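Side-chain contacts in serine racemase (Enterococcus faecalis, PDB 4ECL), which belongs to the alanine racemase family, whose dimeric enzymes join an alpha/beta TIM barrel to a C-terminal domain rich in beta strands: residues Asn21-Ala26 with Val222-Val227; Leu33-Lys38 with Thr51-Ile56; Ile344-Val349 with Glu359-Met364. All blocks are in the same frame, centred on the assembly; numbering follows the deposited sequence.

Contact 1 (Asn21-Ala26 with Val222-Val227); sequences NTLQKA and VALYGV. With SO4 (sulfate ion), chain G.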
ATOM      1  N   ASN A  21     -15.505   7.787  23.375  1.00 22.07           N
ATOM      2  CA  ASN A  21     -16.094   7.849  24.707  1.00 26.73           C
ATOM      3  C   ASN A  21     -15.511   6.823  25.671  1.00 26.89           C
ATOM      4  O   ASN A  21     -15.240   7.144  26.831  1.00 26.76           O
ATOM      5  CB  ASN A  21     -17.618   7.695  24.652  1.00 33.79           C
ATOM      6  CG  ASN A  21     -18.311   8.919  24.077  1.00 44.07           C
ATOM      7  OD1 ASN A  21     -17.955  10.058  24.386  1.00 46.91           O
ATOM      8  ND2 ASN A  21     -19.309   8.690  23.232  1.00 47.41           N
ATOM      9  N   THR A  22     -15.325   5.595  25.197  1.00 23.02           N
ATOM     10  CA  THR A  22     -14.811   4.527  26.048  1.00 28.02           C
ATOM     11  C   THR A  22     -13.404   4.858  26.515  1.00 27.06           C
ATOM     12  O   THR A  22     -13.036   4.629  27.674  1.00 23.56           O
ATOM     13  CB  THR A  22     -14.787   3.175  25.323  1.00 32.00           C
ATOM     14  OG1 THR A  22     -16.127   2.786  24.994  1.00 34.41           O
ATOM     15  CG2 THR A  22     -14.158   2.104  26.202  1.00 29.44           C
ATOM     16  N   LEU A  23     -12.621   5.412  25.603  1.00 27.22           N
ATOM     17  CA  LEU A  23     -11.244   5.749  25.893  1.00 24.67           C
ATOM     18  C   LEU A  23     -11.151   6.931  26.858  1.00 26.45           C
ATOM     19  O   LEU A  23     -10.387   6.892  27.819  1.00 26.34           O
ATOM     20  CB  LEU A  23     -10.493   6.034  24.582  1.00 23.64           C
ATOM     21  CG  LEU A  23     -10.238   4.797  23.708  1.00 25.15           C
ATOM     22  CD1 LEU A  23      -9.736   5.183  22.327  1.00 22.70           C
ATOM     23  CD2 LEU A  23      -9.273   3.817  24.381  1.00 24.48           C
ATOM     24  N   GLN A  24     -11.933   7.979  26.611  1.00 27.67           N
ATOM     25  CA  GLN A  24     -11.911   9.148  27.484  1.00 29.06           C
ATOM     26  C   GLN A  24     -12.297   8.764  28.912  1.00 33.23           C
ATOM     27  O   GLN A  24     -11.785   9.327  29.869  1.00 26.94           O
ATOM     28  CB  GLN A  24     -12.849  10.240  26.966  1.00 31.62           C
ATOM     29  CG  GLN A  24     -12.338  10.944  25.723  1.00 37.89           C
ATOM     30  CD  GLN A  24     -13.391  11.820  25.056  1.00 42.95           C
ATOM     31  OE1 GLN A  24     -14.600  11.597  25.203  1.00 41.93           O
ATOM     32  NE2 GLN A  24     -12.930  12.822  24.305  1.00 42.93           N
ATOM     33  N   LYS A  25     -13.197   7.791  29.037  1.00 36.39           N
ATOM     34  CA  LYS A  25     -13.661   7.322  30.339  1.00 36.59           C
ATOM     35  C   LYS A  25     -12.539   6.704  31.153  1.00 31.46           C
ATOM     36  O   LYS A  25     -12.506   6.831  32.372  1.00 36.09           O
ATOM     37  CB  LYS A  25     -14.773   6.285  30.171  1.00 42.19           C
ATOM     38  CG  LYS A  25     -16.182   6.846  30.169  1.00 49.93           C
ATOM     39  CD  LYS A  25     -17.195   5.713  30.150  1.00 53.19           C
ATOM     40  CE  LYS A  25     -16.831   4.646  31.177  1.00 54.23           C
ATOM     41  NZ  LYS A  25     -17.779   3.497  31.148  1.00 59.48           N
ATOM     42  N   ALA A  26     -11.627   6.019  30.482  1.00 31.46           N
ATOM     43  CA  ALA A  26     -10.512   5.391  31.171  1.00 35.92           C
ATOM     44  C   ALA A  26      -9.406   6.399  31.508  1.00 39.65           C
ATOM     45  O   ALA A  26      -8.424   6.057  32.168  1.00 45.00           O
ATOM     46  CB  ALA A  26      -9.961   4.239  30.347  1.00 39.05           C
ATOM     47  N   VAL A 222      -4.294   2.425  17.425  1.00 25.74           N
ATOM     48  CA  VAL A 222      -5.111   1.243  17.147  1.00 24.70           C
ATOM     49  C   VAL A 222      -6.370   1.137  18.011  1.00 29.51           C
ATOM     50  O   VAL A 222      -7.415   0.723  17.515  1.00 31.40           O
ATOM     51  CB  VAL A 222      -4.307  -0.078  17.248  1.00 27.08           C
ATOM     52  CG1 VAL A 222      -3.269  -0.155  16.149  1.00 32.56           C
ATOM     53  CG2 VAL A 222      -3.657  -0.226  18.642  1.00 19.81           C
ATOM     54  N   ALA A 223      -6.281   1.517  19.288  1.00 22.56           N
ATOM     55  CA  ALA A 223      -7.437   1.420  20.175  1.00 20.20           C
ATOM     56  C   ALA A 223      -8.578   2.286  19.665  1.00 22.61           C
ATOM     57  O   ALA A 223      -9.749   1.903  19.749  1.00 20.72           O
ATOM     58  CB  ALA A 223      -7.069   1.811  21.624  1.00 19.72           C
ATOM     59  N   LEU A 224      -8.240   3.457  19.139  1.00 17.67           N
ATOM     60  CA  LEU A 224      -9.255   4.362  18.622  1.00 20.04           C
ATOM     61  C   LEU A 224     -10.046   3.691  17.492  1.00 24.71           C
ATOM     62  O   LEU A 224     -11.245   3.940  17.313  1.00 24.86           O
ATOM     63  CB  LEU A 224      -8.592   5.636  18.121  1.00 16.82           C
ATOM     64  CG  LEU A 224      -9.486   6.716  17.522  1.00 19.74           C
ATOM     65  CD1 LEU A 224     -10.295   7.370  18.597  1.00 21.61           C
ATOM     66  CD2 LEU A 224      -8.666   7.749  16.753  1.00 27.14           C
ATOM     67  N   TYR A 225      -9.376   2.819  16.753  1.00 21.64           N
ATOM     68  CA  TYR A 225      -9.991   2.167  15.598  1.00 20.65           C
ATOM     69  C   TYR A 225     -10.616   0.817  15.957  1.00 24.10           C
ATOM     70  O   TYR A 225     -11.147   0.106  15.101  1.00 27.25           O
ATOM     71  CB  TYR A 225      -8.968   2.047  14.460  1.00 18.00           C
ATOM     72  CG  TYR A 225      -8.389   3.394  14.082  1.00 17.63           C
ATOM     73  CD1 TYR A 225      -9.190   4.372  13.501  1.00 21.51           C
ATOM     74  CD2 TYR A 225      -7.060   3.700  14.328  1.00 17.47           C
ATOM     75  CE1 TYR A 225      -8.681   5.613  13.159  1.00 14.97           C
ATOM     76  CE2 TYR A 225      -6.536   4.942  13.988  1.00 20.41           C
ATOM     77  CZ  TYR A 225      -7.356   5.892  13.404  1.00 20.79           C
ATOM     78  OH  TYR A 225      -6.854   7.134  13.071  1.00 21.28           O
ATOM     79  N   GLY A 226     -10.550   0.470  17.234  1.00 25.80           N
ATOM     80  CA  GLY A 226     -11.299  -0.663  17.752  1.00 19.74           C
ATOM     81  C   GLY A 226     -10.667  -1.989  17.404  1.00 30.00           C
ATOM     82  O   GLY A 226     -11.326  -3.032  17.382  1.00 42.62           O
ATOM     83  N   VAL A 227      -9.376  -1.948  17.120  1.00 26.85           N
ATOM     84  CA  VAL A 227      -8.633  -3.152  16.816  1.00 27.67           C
ATOM     85  C   VAL A 227      -7.428  -3.196  17.742  1.00 41.17           C
ATOM     86  O   VAL A 227      -6.851  -2.153  18.064  1.00 50.62           O
ATOM     87  CB  VAL A 227      -8.178  -3.127  15.358  1.00 28.47           C
ATOM     88  CG1 VAL A 227      -9.370  -3.309  14.445  1.00 30.43           C
ATOM     89  CG2 VAL A 227      -7.510  -1.798  15.046  1.00 31.51           C
TER
HETATM   90  S   SO4 G 403      -0.724   2.963  18.774  0.91 29.94           S
HETATM   91  O1  SO4 G 403       0.307   3.962  18.471  0.91 26.34           O
HETATM   92  O2  SO4 G 403      -1.721   3.556  19.666  0.91 23.07           O
HETATM   93  O3  SO4 G 403      -1.348   2.564  17.515  0.91 35.19           O
HETATM   94  O4  SO4 G 403      -0.106   1.794  19.391  0.91 31.25           O

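Contact 2 (Leu33-Lys38 with Thr51-Ile56); sequences LMAVVK and TYLEQI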
ATOM      1  N   LEU A  33      -7.456  13.251  24.941  1.00 24.36           N
ATOM      2  CA  LEU A  33      -7.262  12.259  23.900  1.00 23.17           C
ATOM      3  C   LEU A  33      -6.550  12.901  22.707  1.00 22.95           C
ATOM      4  O   LEU A  33      -7.040  13.877  22.133  1.00 21.37           O
ATOM      5  CB  LEU A  33      -8.622  11.656  23.493  1.00 22.68           C
ATOM      6  CG  LEU A  33      -8.594  10.410  22.610  1.00 26.81           C
ATOM      7  CD1 LEU A  33      -9.876   9.582  22.787  1.00 25.49           C
ATOM      8  CD2 LEU A  33      -8.398  10.787  21.135  1.00 24.17           C
HETATM    9  N   MSE A  34      -5.376  12.373  22.355  1.00 15.51           N
HETATM   10  CA  MSE A  34      -4.702  12.815  21.130  1.00 18.63           C
HETATM   11  C   MSE A  34      -4.860  11.748  20.056  1.00 23.39           C
HETATM   12  O   MSE A  34      -4.226  10.685  20.108  1.00 23.03           O
HETATM   13  CB  MSE A  34      -3.215  13.121  21.357  1.00 15.06           C
HETATM   14  CG  MSE A  34      -2.549  13.695  20.112  1.00 16.57           C
HETATM   15 SE   MSE A  34      -0.665  14.135  20.328  0.79 27.64          SE
HETATM   16  CE  MSE A  34      -0.837  15.885  21.185  1.00 24.02           C
ATOM     17  N   ALA A  35      -5.722  12.029  19.086  1.00 16.58           N
ATOM     18  CA  ALA A  35      -6.067  11.029  18.107  1.00 18.04           C
ATOM     19  C   ALA A  35      -4.946  10.957  17.076  1.00 22.35           C
ATOM     20  O   ALA A  35      -4.612  11.952  16.429  1.00 22.51           O
ATOM     21  CB  ALA A  35      -7.393  11.376  17.455  1.00 16.07           C
ATOM     22  N   VAL A  36      -4.354   9.779  16.945  1.00 18.95           N
ATOM     23  CA  VAL A  36      -3.276   9.582  15.996  1.00 18.86           C
ATOM     24  C   VAL A  36      -3.878   9.248  14.627  1.00 24.42           C
ATOM     25  O   VAL A  36      -4.433   8.155  14.437  1.00 23.90           O
ATOM     26  CB  VAL A  36      -2.377   8.437  16.460  1.00 20.42           C
ATOM     27  CG1 VAL A  36      -1.254   8.198  15.450  1.00 17.68           C
ATOM     28  CG2 VAL A  36      -1.812   8.753  17.845  1.00 20.69           C
ATOM     29  N   VAL A  37      -3.794  10.185  13.680  1.00 19.54           N
ATOM     30  CA  VAL A  37      -4.479  10.010  12.394  1.00 20.77           C
ATOM     31  C   VAL A  37      -3.519   9.922  11.198  1.00 23.56           C
ATOM     32  O   VAL A  37      -3.911  10.148  10.054  1.00 25.07           O
ATOM     33  CB  VAL A  37      -5.538  11.119  12.161  1.00 18.28           C
ATOM     34  CG1 VAL A  37      -6.695  10.963  13.155  1.00 24.07           C
ATOM     35  CG2 VAL A  37      -4.924  12.514  12.284  1.00 12.68           C
ATOM     36  N   LYS A  38      -2.261   9.595  11.478  1.00 21.76           N
ATOM     37  CA  LYS A  38      -1.244   9.436  10.442  1.00 21.66           C
ATOM     38  C   LYS A  38      -1.567   8.247   9.532  1.00 20.01           C
ATOM     39  O   LYS A  38      -2.362   7.382   9.901  1.00 19.63           O
ATOM     40  CB  LYS A  38       0.124   9.231  11.082  1.00 17.92           C
ATOM     41  CG  LYS A  38       0.170   8.086  12.048  1.00 20.94           C
ATOM     42  CD  LYS A  38       1.519   7.964  12.734  1.00 29.27           C
ATOM     43  CE  LYS A  38       1.594   6.669  13.523  1.00 37.70           C
ATOM     44  NZ  LYS A  38       2.935   6.422  14.112  1.00 46.56           N
ATOM     45  N   THR A  51     -12.392  14.778  10.428  1.00 26.92           N
ATOM     46  CA  THR A  51     -13.501  15.732  10.493  1.00 25.97           C
ATOM     47  C   THR A  51     -14.566  15.260  11.497  1.00 24.50           C
ATOM     48  O   THR A  51     -15.108  16.057  12.274  1.00 21.31           O
ATOM     49  CB  THR A  51     -14.138  15.979   9.114  1.00 27.75           C
ATOM     50  OG1 THR A  51     -14.570  14.734   8.568  1.00 23.74           O
ATOM     51  CG2 THR A  51     -13.130  16.614   8.164  1.00 25.69           C
ATOM     52  N   TYR A  52     -14.845  13.956  11.500  1.00 20.64           N
ATOM     53  CA  TYR A  52     -15.822  13.410  12.436  1.00 20.30           C
ATOM     54  C   TYR A  52     -15.311  13.487  13.886  1.00 21.78           C
ATOM     55  O   TYR A  52     -16.065  13.831  14.803  1.00 23.61           O
ATOM     56  CB  TYR A  52     -16.210  11.968  12.068  1.00 17.85           C
ATOM     57  CG  TYR A  52     -17.363  11.430  12.895  1.00 28.42           C
ATOM     58  CD1 TYR A  52     -18.671  11.808  12.618  1.00 27.23           C
ATOM     59  CD2 TYR A  52     -17.143  10.559  13.964  1.00 30.45           C
ATOM     60  CE1 TYR A  52     -19.725  11.331  13.369  1.00 34.27           C
ATOM     61  CE2 TYR A  52     -18.201  10.076  14.724  1.00 30.50           C
ATOM     62  CZ  TYR A  52     -19.487  10.468  14.418  1.00 36.07           C
ATOM     63  OH  TYR A  52     -20.552  10.001  15.154  1.00 42.66           O
ATOM     64  N   LEU A  53     -14.034  13.172  14.086  1.00 26.65           N
ATOM     65  CA  LEU A  53     -13.437  13.258  15.416  1.00 23.32           C
ATOM     66  C   LEU A  53     -13.548  14.662  15.988  1.00 26.99           C
ATOM     67  O   LEU A  53     -13.915  14.839  17.154  1.00 20.79           O
ATOM     68  CB  LEU A  53     -11.977  12.826  15.389  1.00 16.66           C
ATOM     69  CG  LEU A  53     -11.768  11.331  15.162  1.00 20.15           C
ATOM     70  CD1 LEU A  53     -10.276  10.979  15.152  1.00 16.01           C
ATOM     71  CD2 LEU A  53     -12.540  10.522  16.203  1.00 24.20           C
ATOM     72  N   GLU A  54     -13.220  15.659  15.172  1.00 26.96           N
ATOM     73  CA  GLU A  54     -13.372  17.045  15.601  1.00 27.66           C
ATOM     74  C   GLU A  54     -14.844  17.376  15.852  1.00 28.18           C
ATOM     75  O   GLU A  54     -15.176  18.139  16.763  1.00 28.19           O
ATOM     76  CB  GLU A  54     -12.766  18.009  14.582  1.00 28.57           C
ATOM     77  CG  GLU A  54     -12.768  19.456  15.047  1.00 33.02           C
ATOM     78  CD  GLU A  54     -11.806  20.332  14.250  1.00 39.27           C
ATOM     79  OE1 GLU A  54     -10.673  20.561  14.722  1.00 38.87           O
ATOM     80  OE2 GLU A  54     -12.186  20.800  13.160  1.00 39.64           O
ATOM     81  N   GLN A  55     -15.731  16.797  15.051  1.00 30.70           N
ATOM     82  CA  GLN A  55     -17.152  17.054  15.233  1.00 28.65           C
ATOM     83  C   GLN A  55     -17.603  16.575  16.608  1.00 28.64           C
ATOM     84  O   GLN A  55     -18.357  17.264  17.300  1.00 32.70           O
ATOM     85  CB  GLN A  55     -17.976  16.382  14.135  1.00 31.56           C
ATOM     86  CG  GLN A  55     -19.477  16.645  14.235  1.00 37.85           C
ATOM     87  CD  GLN A  55     -20.273  15.822  13.240  1.00 43.55           C
ATOM     88  OE1 GLN A  55     -19.954  15.787  12.052  1.00 45.71           O
ATOM     89  NE2 GLN A  55     -21.306  15.144  13.724  1.00 45.09           N
ATOM     90  N   ILE A  56     -17.121  15.407  17.017  1.00 23.95           N
ATOM     91  CA  ILE A  56     -17.559  14.850  18.287  1.00 28.80           C
ATOM     92  C   ILE A  56     -16.766  15.348  19.493  1.00 34.84           C
ATOM     93  O   ILE A  56     -17.002  14.903  20.616  1.00 35.30           O
ATOM     94  CB  ILE A  56     -17.620  13.313  18.261  1.00 28.36           C
ATOM     95  CG1 ILE A  56     -16.245  12.710  18.014  1.00 19.29           C
ATOM     96  CG2 ILE A  56     -18.595  12.856  17.186  1.00 29.23           C
ATOM     97  CD1 ILE A  56     -16.195  11.222  18.305  1.00 22.54           C
TER

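Contact 3 (Ile344-Val349 with Glu359-Met364); sequences ITAPMV and ELLSRM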
ATOM      1  N   ILE A 344     -15.023 -11.635  10.397  1.00 25.64           N
ATOM      2  CA  ILE A 344     -13.608 -11.800  10.114  1.00 23.57           C
ATOM      3  C   ILE A 344     -12.934 -10.479  10.484  1.00 24.76           C
ATOM      4  O   ILE A 344     -13.041  -9.486   9.762  1.00 27.48           O
ATOM      5  CB  ILE A 344     -13.386 -12.206   8.628  1.00 39.02           C
ATOM      6  CG1 ILE A 344     -11.905 -12.259   8.277  1.00 37.80           C
ATOM      7  CG2 ILE A 344     -14.144 -11.291   7.680  1.00 40.05           C
ATOM      8  CD1 ILE A 344     -11.208 -13.510   8.767  1.00 41.23           C
ATOM      9  N   THR A 345     -12.286 -10.452  11.645  1.00 23.09           N
ATOM     10  CA  THR A 345     -11.731  -9.201  12.163  1.00 27.01           C
ATOM     11  C   THR A 345     -10.377  -8.845  11.552  1.00 25.78           C
ATOM     12  O   THR A 345      -9.639  -9.721  11.082  1.00 23.66           O
ATOM     13  CB  THR A 345     -11.570  -9.243  13.689  1.00 32.91           C
ATOM     14  OG1 THR A 345     -10.445 -10.058  14.030  1.00 27.75           O
ATOM     15  CG2 THR A 345     -12.825  -9.819  14.328  1.00 41.87           C
ATOM     16  N   ALA A 346     -10.061  -7.553  11.561  1.00 23.61           N
ATOM     17  CA  ALA A 346      -8.753  -7.102  11.111  1.00 26.77           C
ATOM     18  C   ALA A 346      -7.613  -7.851  11.815  1.00 23.13           C
ATOM     19  O   ALA A 346      -6.680  -8.284  11.157  1.00 26.37           O
ATOM     20  CB  ALA A 346      -8.608  -5.590  11.255  1.00 29.75           C
ATOM     21  N   PRO A 347      -7.685  -8.028  13.148  1.00 24.09           N
ATOM     22  CA  PRO A 347      -6.580  -8.816  13.710  1.00 29.59           C
ATOM     23  C   PRO A 347      -6.465 -10.250  13.177  1.00 26.97           C
ATOM     24  O   PRO A 347      -5.336 -10.713  12.990  1.00 27.35           O
ATOM     25  CB  PRO A 347      -6.870  -8.813  15.217  1.00 31.21           C
ATOM     26  CG  PRO A 347      -7.606  -7.548  15.440  1.00 30.80           C
ATOM     27  CD  PRO A 347      -8.450  -7.336  14.203  1.00 25.45           C
HETATM   28  N   MSE A 348      -7.586 -10.925  12.924  1.00 21.66           N
HETATM   29  CA  MSE A 348      -7.552 -12.276  12.373  1.00 22.40           C
HETATM   30  C   MSE A 348      -6.879 -12.288  10.991  1.00 26.20           C
HETATM   31  O   MSE A 348      -6.093 -13.190  10.656  1.00 25.82           O
HETATM   32  CB  MSE A 348      -8.984 -12.849  12.258  1.00 30.95           C
HETATM   33  CG  MSE A 348      -9.643 -13.206  13.594  1.00 26.74           C
HETATM   34 SE   MSE A 348     -11.608 -13.368  13.472  0.78 38.05          SE
HETATM   35  CE  MSE A 348     -11.730 -15.031  12.456  1.00 43.91           C
ATOM     36  N   VAL A 349      -7.203 -11.285  10.183  1.00 19.54           N
ATOM     37  CA  VAL A 349      -6.674 -11.213   8.836  1.00 18.63           C
ATOM     38  C   VAL A 349      -5.182 -10.916   8.911  1.00 26.86           C
ATOM     39  O   VAL A 349      -4.402 -11.474   8.149  1.00 24.60           O
ATOM     40  CB  VAL A 349      -7.429 -10.164   7.973  1.00 28.71           C
ATOM     41  CG1 VAL A 349      -6.740  -9.946   6.628  1.00 17.62           C
ATOM     42  CG2 VAL A 349      -8.872 -10.608   7.744  1.00 24.51           C
ATOM     43  N   GLU A 359      -0.033  -2.600  10.259  1.00 20.17           N
ATOM     44  CA  GLU A 359       0.477  -2.661   8.889  1.00 21.23           C
ATOM     45  C   GLU A 359      -0.633  -2.991   7.884  1.00 24.07           C
ATOM     46  O   GLU A 359      -0.709  -2.387   6.811  1.00 24.77           O
ATOM     47  CB  GLU A 359       1.624  -3.673   8.767  1.00 22.86           C
ATOM     48  CG  GLU A 359       2.121  -3.836   7.329  1.00 23.41           C
ATOM     49  CD  GLU A 359       3.099  -4.984   7.138  1.00 27.72           C
ATOM     50  OE1 GLU A 359       3.186  -5.876   8.011  1.00 26.54           O
ATOM     51  OE2 GLU A 359       3.778  -4.994   6.090  1.00 37.87           O
ATOM     52  N   LEU A 360      -1.490  -3.947   8.233  1.00 25.65           N
ATOM     53  CA  LEU A 360      -2.597  -4.330   7.354  1.00 22.99           C
ATOM     54  C   LEU A 360      -3.464  -3.119   7.042  1.00 17.08           C
ATOM     55  O   LEU A 360      -3.776  -2.846   5.887  1.00 19.24           O
ATOM     56  CB  LEU A 360      -3.454  -5.414   8.008  1.00 23.51           C
ATOM     57  CG  LEU A 360      -4.664  -5.888   7.190  1.00 26.06           C
ATOM     58  CD1 LEU A 360      -4.210  -6.648   5.940  1.00 21.80           C
ATOM     59  CD2 LEU A 360      -5.614  -6.739   8.043  1.00 19.98           C
ATOM     60  N   LEU A 361      -3.799  -2.368   8.081  1.00 19.42           N
ATOM     61  CA  LEU A 361      -4.733  -1.257   7.961  1.00 22.90           C
ATOM     62  C   LEU A 361      -4.125  -0.020   7.341  1.00 22.62           C
ATOM     63  O   LEU A 361      -4.725   0.587   6.453  1.00 19.95           O
ATOM     64  CB  LEU A 361      -5.336  -0.908   9.325  1.00 28.80           C
ATOM     65  CG  LEU A 361      -6.266  -1.952   9.948  1.00 31.64           C
ATOM     66  CD1 LEU A 361      -7.119  -1.307  11.027  1.00 40.04           C
ATOM     67  CD2 LEU A 361      -7.145  -2.637   8.907  1.00 36.98           C
ATOM     68  N   SER A 362      -2.937   0.365   7.811  1.00 28.23           N
ATOM     69  CA  SER A 362      -2.278   1.553   7.281  1.00 25.98           C
ATOM     70  C   SER A 362      -1.908   1.370   5.817  1.00 24.91           C
ATOM     71  O   SER A 362      -1.733   2.352   5.097  1.00 32.32           O
ATOM     72  CB  SER A 362      -1.039   1.937   8.106  1.00 34.00           C
ATOM     73  OG  SER A 362       0.023   1.021   7.919  1.00 28.39           O
ATOM     74  N   ARG A 363      -1.792   0.122   5.369  1.00 18.79           N
ATOM     75  CA  ARG A 363      -1.450  -0.135   3.961  1.00 21.80           C
ATOM     76  C   ARG A 363      -2.650  -0.472   3.077  1.00 28.24           C
ATOM     77  O   ARG A 363      -2.498  -1.094   2.020  1.00 27.19           O
ATOM     78  CB  ARG A 363      -0.380  -1.231   3.838  1.00 23.14           C
ATOM     79  CG  ARG A 363       0.947  -0.890   4.537  1.00 26.70           C
ATOM     80  CD  ARG A 363       1.984  -1.992   4.341  1.00 25.87           C
ATOM     81  NE  ARG A 363       2.275  -2.219   2.927  1.00 27.79           N
ATOM     82  CZ  ARG A 363       2.959  -3.262   2.462  1.00 28.62           C
ATOM     83  NH1 ARG A 363       3.420  -4.188   3.301  1.00 24.20           N
ATOM     84  NH2 ARG A 363       3.180  -3.379   1.155  1.00 29.06           N
HETATM   85  N   MSE A 364      -3.845  -0.071   3.501  1.00 29.78           N
HETATM   86  CA  MSE A 364      -5.016  -0.211   2.641  1.00 21.00           C
HETATM   87  C   MSE A 364      -4.768   0.663   1.422  1.00 24.05           C
HETATM   88  O   MSE A 364      -4.278   1.789   1.550  1.00 25.08           O
HETATM   89  CB  MSE A 364      -6.276   0.225   3.382  1.00 24.66           C
HETATM   90  CG  MSE A 364      -6.793  -0.805   4.392  1.00 21.00           C
HETATM   91 SE   MSE A 364      -7.534  -2.387   3.499  0.74 31.45          SE
HETATM   92  CE  MSE A 364      -6.239  -3.763   3.936  1.00 31.28           C
TER

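Contact 1 (Asn21-Ala26 with Val222-Val227)
Leu23 carries the helix side of this contact alone, spreading its two methyls over neighbouring parts of the turn at Val222-Val227. Its CD2 meets the methyl CB of Ala223 at 4.1 Å. Its CD1 reaches past to the backbone, 3.8 Å from CA of Leu224, and lies looser against that residue's own CD1, at 4.4 Å. With CG beside the backbone N (chi1 -71°), the isobutyl group stands out from the helix toward the turn. Leucine's two methyls suit the place, one meeting the side chain of Ala223 and the other the backbone of Leu224.

Helix 13-25 is an outer helix of the TIM barrel, while Val222-Val227 follows strand 217-220 at the barrel's C-terminal strand ends, where enzymes of this fold gather their binding sites.

The polar contacts lie elsewhere on the turn. The backbone N of Val222 donates to O3 of a sulfate ion at 3.0 Å, with an N-H...O angle of 158°. Gly221 N, Ser204 OG and Tyr42 OH also bond the ion. The sulfate probably came from the crystallisation liquor; its setting of two backbone amides and two hydroxyls is consistent with the phosphate site for pyridoxal phosphate known in alanine racemases. Beyond the ion, Asn19 ND2 bonds the carbonyl O of Leu224, tying the turn to helix 13-25.

Contact 2 (Leu33-Lys38 with Thr51-Ile56)
Leu53 touches Ala35 and Val37 through one and the same methyl, CD1. The group lies 3.7 Å from CB of Ala35 and 4.1 Å from CG1 of Val37, bridging two strand-side residues whose CB atoms both point at the helix.

The conformation of Leu53 explains the reach. Its CG stands opposite the carbonyl carbon and beside the backbone N (chi1 -70°), and CD1 then continues the chain fully extended (chi2 -180°), so this methyl is carried far out from the helix axis. Val37 also holds CG1 opposite its carbonyl carbon (chi1 -68°), which puts CG2 in the tighter place between N and carbonyl carbon and turns CG1 to Leu53. The two side chains slide past each other in opposite directions and touch through one methyl of each. Ala35 has no torsion to adjust; its short methyl lets a leucine come down onto the strand.

More apolar surface closes round the same side chain: Leu16 and Val20 of helix 13-25 and Phe61 of strand 60-63 all touch Leu53, a setting that suits a purely apolar residue. Val36, between the two contact residues, points away from the helix, and its carbonyl O receives the hydroxyl of Tyr225. Lys38, just past the strand, stretches out its chain and forms a salt bridge through NZ with Asp315 OD2 of the second subunit.

Strand 32-36, helix 46-55 and the parallel strand 60-63 form a beta-alpha-beta crossover, and Leu53 packing onto Ala35 is the helix-on-strand layer that wraps the outside of a TIM barrel.

Contact 3 (Ile344-Val349 with Glu359-Met364)
Leu360 and Leu361 face Ala346 and Val349 across this contact, while the flat groups of Glu359-Met364 lie off the apolar interface. The guanidinium of Arg363 has the carboxylate of Glu359 at its edge. NH1 gives a salt bridge to OE2 at 2.9 Å; OE2 sits only 3° from the guanidinium plane, yet NH1 meets OE2 on its anti side, 23° out of the carboxylate plane. The other oxygen, OE1, bonds Ser355 OG, so the carboxylate is held through both oxygens. Arg363 of the second subunit comes close to this Arg363, and Glu359 would be expected to ease the meeting of like charges at the dimer interface.

Helices 346-352 and 357-362 are two short consecutive helices of the C-terminal domain, joined by a brief loop, and their facing sides are apolar. Leu360 makes the closest approach through CD2. Its CG opposite the backbone N (chi1 179°) sends CD2 over the other helix, 3.7 Å from CG1 of Val349 and 3.6 Å from the carbonyl O of Ala346. The Val349 and Leu360 side chains cross nearly at right angles, so one branched end lies across the other. Next to them, CD2 of Leu361 reaches CB of Ala346 at 4.0 Å; alanine thus offers its methyl to Leu361 while its carbonyl O meets Leu360.

The start of helix 346-352 is secured by Thr345 as N-cap: its OG1 accepts from N of Met348, modelled as selenomethionine, at 3.2 Å. Pro347 fits the first turn, where a residue lacking an N-H costs no helical hydrogen bond.

In the fold
Contacts 1 and 2 both belong to the TIM barrel and contact 3 to the C-terminal domain. Along the chain, contact 2 is nested inside the long loop closed by contact 1, and contact 3 comes after both. The centres of contacts 1 and 2 lie about 12 Å apart, and Leu224 joins them, its CD2 lying 3.9 Å from CD1 of Leu53. Contact 3 is about 17 Å from contact 1, centre to centre, and about 20 Å from contact 2, which it does not touch. Val227 bridges the domains: its CG1 packs 4.0 Å from CB of Ala346. The turn after strand 217-220 thus meets a barrel helix, a barrel strand and the C-terminal helix pair.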